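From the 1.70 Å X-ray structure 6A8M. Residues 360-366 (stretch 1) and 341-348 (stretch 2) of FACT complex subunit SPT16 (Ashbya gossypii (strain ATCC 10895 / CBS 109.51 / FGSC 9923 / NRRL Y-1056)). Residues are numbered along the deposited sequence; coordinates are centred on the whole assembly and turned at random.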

# COMPACT_ATOMS: atom_id res chain seq x y z
N GLY A 360 14.74 20.27 -8.67
CA GLY A 360 13.54 20.20 -7.86
C GLY A 360 12.79 18.90 -7.96
O GLY A 360 11.83 18.69 -7.21
N PHE A 361 13.22 18.01 -8.84
CA PHE A 361 12.54 16.73 -9.04
C PHE A 361 12.65 15.86 -7.78
O PHE A 361 13.72 15.79 -7.15
CB PHE A 361 13.21 16.02 -10.22
CG PHE A 361 12.51 14.78 -10.71
CD1 PHE A 361 11.13 14.75 -10.92
CD2 PHE A 361 13.27 13.67 -11.06
CE1 PHE A 361 10.52 13.59 -11.45
CE2 PHE A 361 12.67 12.51 -11.56
CZ PHE A 361 11.30 12.48 -11.77
N THR A 362 11.53 15.22 -7.43
CA THR A 362 11.51 14.18 -6.41
C THR A 362 12.59 13.15 -6.70
O THR A 362 12.91 12.88 -7.86
CB THR A 362 10.10 13.54 -6.37
OG1 THR A 362 9.68 13.13 -7.69
CG2 THR A 362 9.08 14.56 -5.86
N LYS A 363 13.20 12.60 -5.65
CA LYS A 363 14.25 11.61 -5.84
C LYS A 363 13.71 10.19 -6.06
O LYS A 363 14.47 9.21 -6.04
CB LYS A 363 15.21 11.65 -4.65
CG LYS A 363 15.99 12.97 -4.56
CD LYS A 363 16.84 13.18 -5.83
CE LYS A 363 17.79 14.39 -5.72
NZ LYS A 363 18.47 14.64 -7.04
N ASN A 364 12.41 10.05 -6.27
CA ASN A 364 11.83 8.78 -6.69
C ASN A 364 10.59 9.10 -7.50
O ASN A 364 10.04 10.20 -7.41
CB ASN A 364 11.49 7.89 -5.49
CG ASN A 364 10.34 8.45 -4.66
OD1 ASN A 364 9.18 8.18 -4.92
ND2 ASN A 364 10.67 9.26 -3.65
N VAL A 365 10.12 8.12 -8.28
CA VAL A 365 8.87 8.34 -9.00
C VAL A 365 7.80 7.36 -8.53
O VAL A 365 6.88 7.01 -9.28
CB VAL A 365 9.06 8.29 -10.54
CG1 VAL A 365 9.91 9.49 -10.98
CG2 VAL A 365 9.68 6.96 -11.03
N GLY A 366 7.85 6.99 -7.26
CA GLY A 366 6.75 6.23 -6.70
C GLY A 366 7.20 4.89 -6.17
O GLY A 366 8.38 4.70 -5.83
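Stretch 2 (341-348) QIYDGAVN

Stretch 2 is a length of α-helix that lies against stretch 1 through one side, and the apolar centre of the contact is built from Phe 361 and Val 365 on one part and Tyr 343 and Ala 346 on the other. The helix runs unbroken through 341-348, with i to i+4 hydrogen bonds such as Ala 346 N to Ile 342 O (3.1 Å), and its periodicity sets Ile 342, Tyr 343, Ala 346 and Val 347 on the contacting side. Stretch 1 begins as loop and passes into a strand that continues beyond this stretch. The strand axis approaches the helix axis to 8.3 Å, with an angle of 116° between the N-to-C directions, so the two cross obliquely, somewhat nearer to antiparallel than to parallel. The CA atoms of Val 365 and Tyr 343 are 6.3 Å apart, whereas those of Phe 361 and Val 347 are 8.4 Å apart.

Ala 346 points toward stretch 1, and its methyl touches both apolar residues there: its CB is 3.9 Å from CZ of Phe 361 and 4.2 Å from CG1 of Val 365. So small a side chain suits this position, because it lets the helix backbone come near while still offering a methyl for packing. Val 365, also directed at the helix, places CG1 3.9 Å from CD1 of Tyr 343 and CG2 4.1 Å from CG2 of Ile 342.

The aromatic pair widens this centre. The rings of Phe 361 and Tyr 343 are nearly parallel, their planes at 13°, but they are slid apart with centroids 5.5 Å from each other, so they barely overlap. Their closest carbons, CE2 of Phe 361 and CE1 of Tyr 343, are 3.4 Å apart. Farther along the helix, CG2 of Val 347 meets the edge of the phenylalanine ring, 4.2 Å from CE2 of Phe 361.

Tyr 343 carries the contact toward its polar edge. Its CA-to-CB bond points sideways, yet the long side chain carries its hydroxyl to the loop, where OH donates a hydrogen bond to O of Thr 362 at 2.8 Å. Tyrosine therefore combines an apolar ring with a polar tip that satisfies a backbone carbonyl. Over one face of that ring lies the carbonyl O of Lys 363. Lys 363 is exposed and its CA-to-CB bond points away from the helix, yet its CD lies 3.8 Å from OH of Tyr 343, and a water bridges the two residues: it donates to OH of Tyr 343 (2.9 Å) and accepts from NZ of Lys 363 (3.2 Å).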

# COMPACT_ATOMS: atom_id res chain seq x y z
N GLN A 341 16.48 1.92 -13.57
CA GLN A 341 16.30 2.24 -14.99
C GLN A 341 15.09 3.15 -15.19
O GLN A 341 15.13 4.08 -16.01
CB GLN A 341 16.13 0.95 -15.79
CG GLN A 341 17.41 0.18 -15.95
CD GLN A 341 17.21 -1.24 -16.47
OE1 GLN A 341 16.14 -1.82 -16.31
NE2 GLN A 341 18.24 -1.79 -17.07
N ILE A 342 14.01 2.91 -14.44
CA ILE A 342 12.83 3.75 -14.56
C ILE A 342 13.12 5.16 -14.07
O ILE A 342 12.88 6.15 -14.78
CB ILE A 342 11.66 3.12 -13.79
CG1 ILE A 342 11.29 1.77 -14.39
CG2 ILE A 342 10.46 4.04 -13.80
CD1 ILE A 342 10.48 0.90 -13.44
N TYR A 343 13.65 5.28 -12.85
CA TYR A 343 13.94 6.61 -12.32
C TYR A 343 14.95 7.34 -13.21
O TYR A 343 14.77 8.52 -13.54
CB TYR A 343 14.45 6.54 -10.87
CG TYR A 343 14.65 7.92 -10.33
CD1 TYR A 343 13.57 8.69 -9.94
CD2 TYR A 343 15.93 8.48 -10.28
CE1 TYR A 343 13.73 9.97 -9.49
CE2 TYR A 343 16.11 9.77 -9.82
CZ TYR A 343 15.00 10.51 -9.43
OH TYR A 343 15.17 11.78 -8.99
N ASP A 344 16.04 6.66 -13.61
CA ASP A 344 17.04 7.32 -14.45
C ASP A 344 16.46 7.75 -15.80
O ASP A 344 16.85 8.78 -16.35
CB ASP A 344 18.26 6.42 -14.66
CG ASP A 344 19.14 6.32 -13.42
OD1 ASP A 344 18.86 7.06 -12.46
OD2 ASP A 344 20.12 5.53 -13.44
N GLY A 345 15.53 6.96 -16.36
CA GLY A 345 14.87 7.38 -17.59
C GLY A 345 14.07 8.66 -17.43
O GLY A 345 14.01 9.49 -18.34
N ALA A 346 13.41 8.83 -16.28
CA ALA A 346 12.74 10.09 -15.97
C ALA A 346 13.75 11.23 -15.88
O ALA A 346 13.50 12.33 -16.38
CB ALA A 346 11.96 9.94 -14.66
N VAL A 347 14.87 11.00 -15.20
CA VAL A 347 15.90 12.03 -15.09
C VAL A 347 16.41 12.42 -16.46
O VAL A 347 16.63 13.60 -16.75
CB VAL A 347 17.04 11.54 -14.19
CG1 VAL A 347 18.21 12.53 -14.24
CG2 VAL A 347 16.51 11.34 -12.77
N ASN A 348 16.61 11.43 -17.34
CA ASN A 348 17.04 11.71 -18.70
C ASN A 348 16.06 12.63 -19.41
O ASN A 348 16.45 13.58 -20.10
CB ASN A 348 17.19 10.42 -19.50
CG ASN A 348 18.30 9.52 -19.00
OD1 ASN A 348 19.14 9.93 -18.20
ND2 ASN A 348 18.31 8.29 -19.49
O HOH W 1 17.51 13.31 -9.82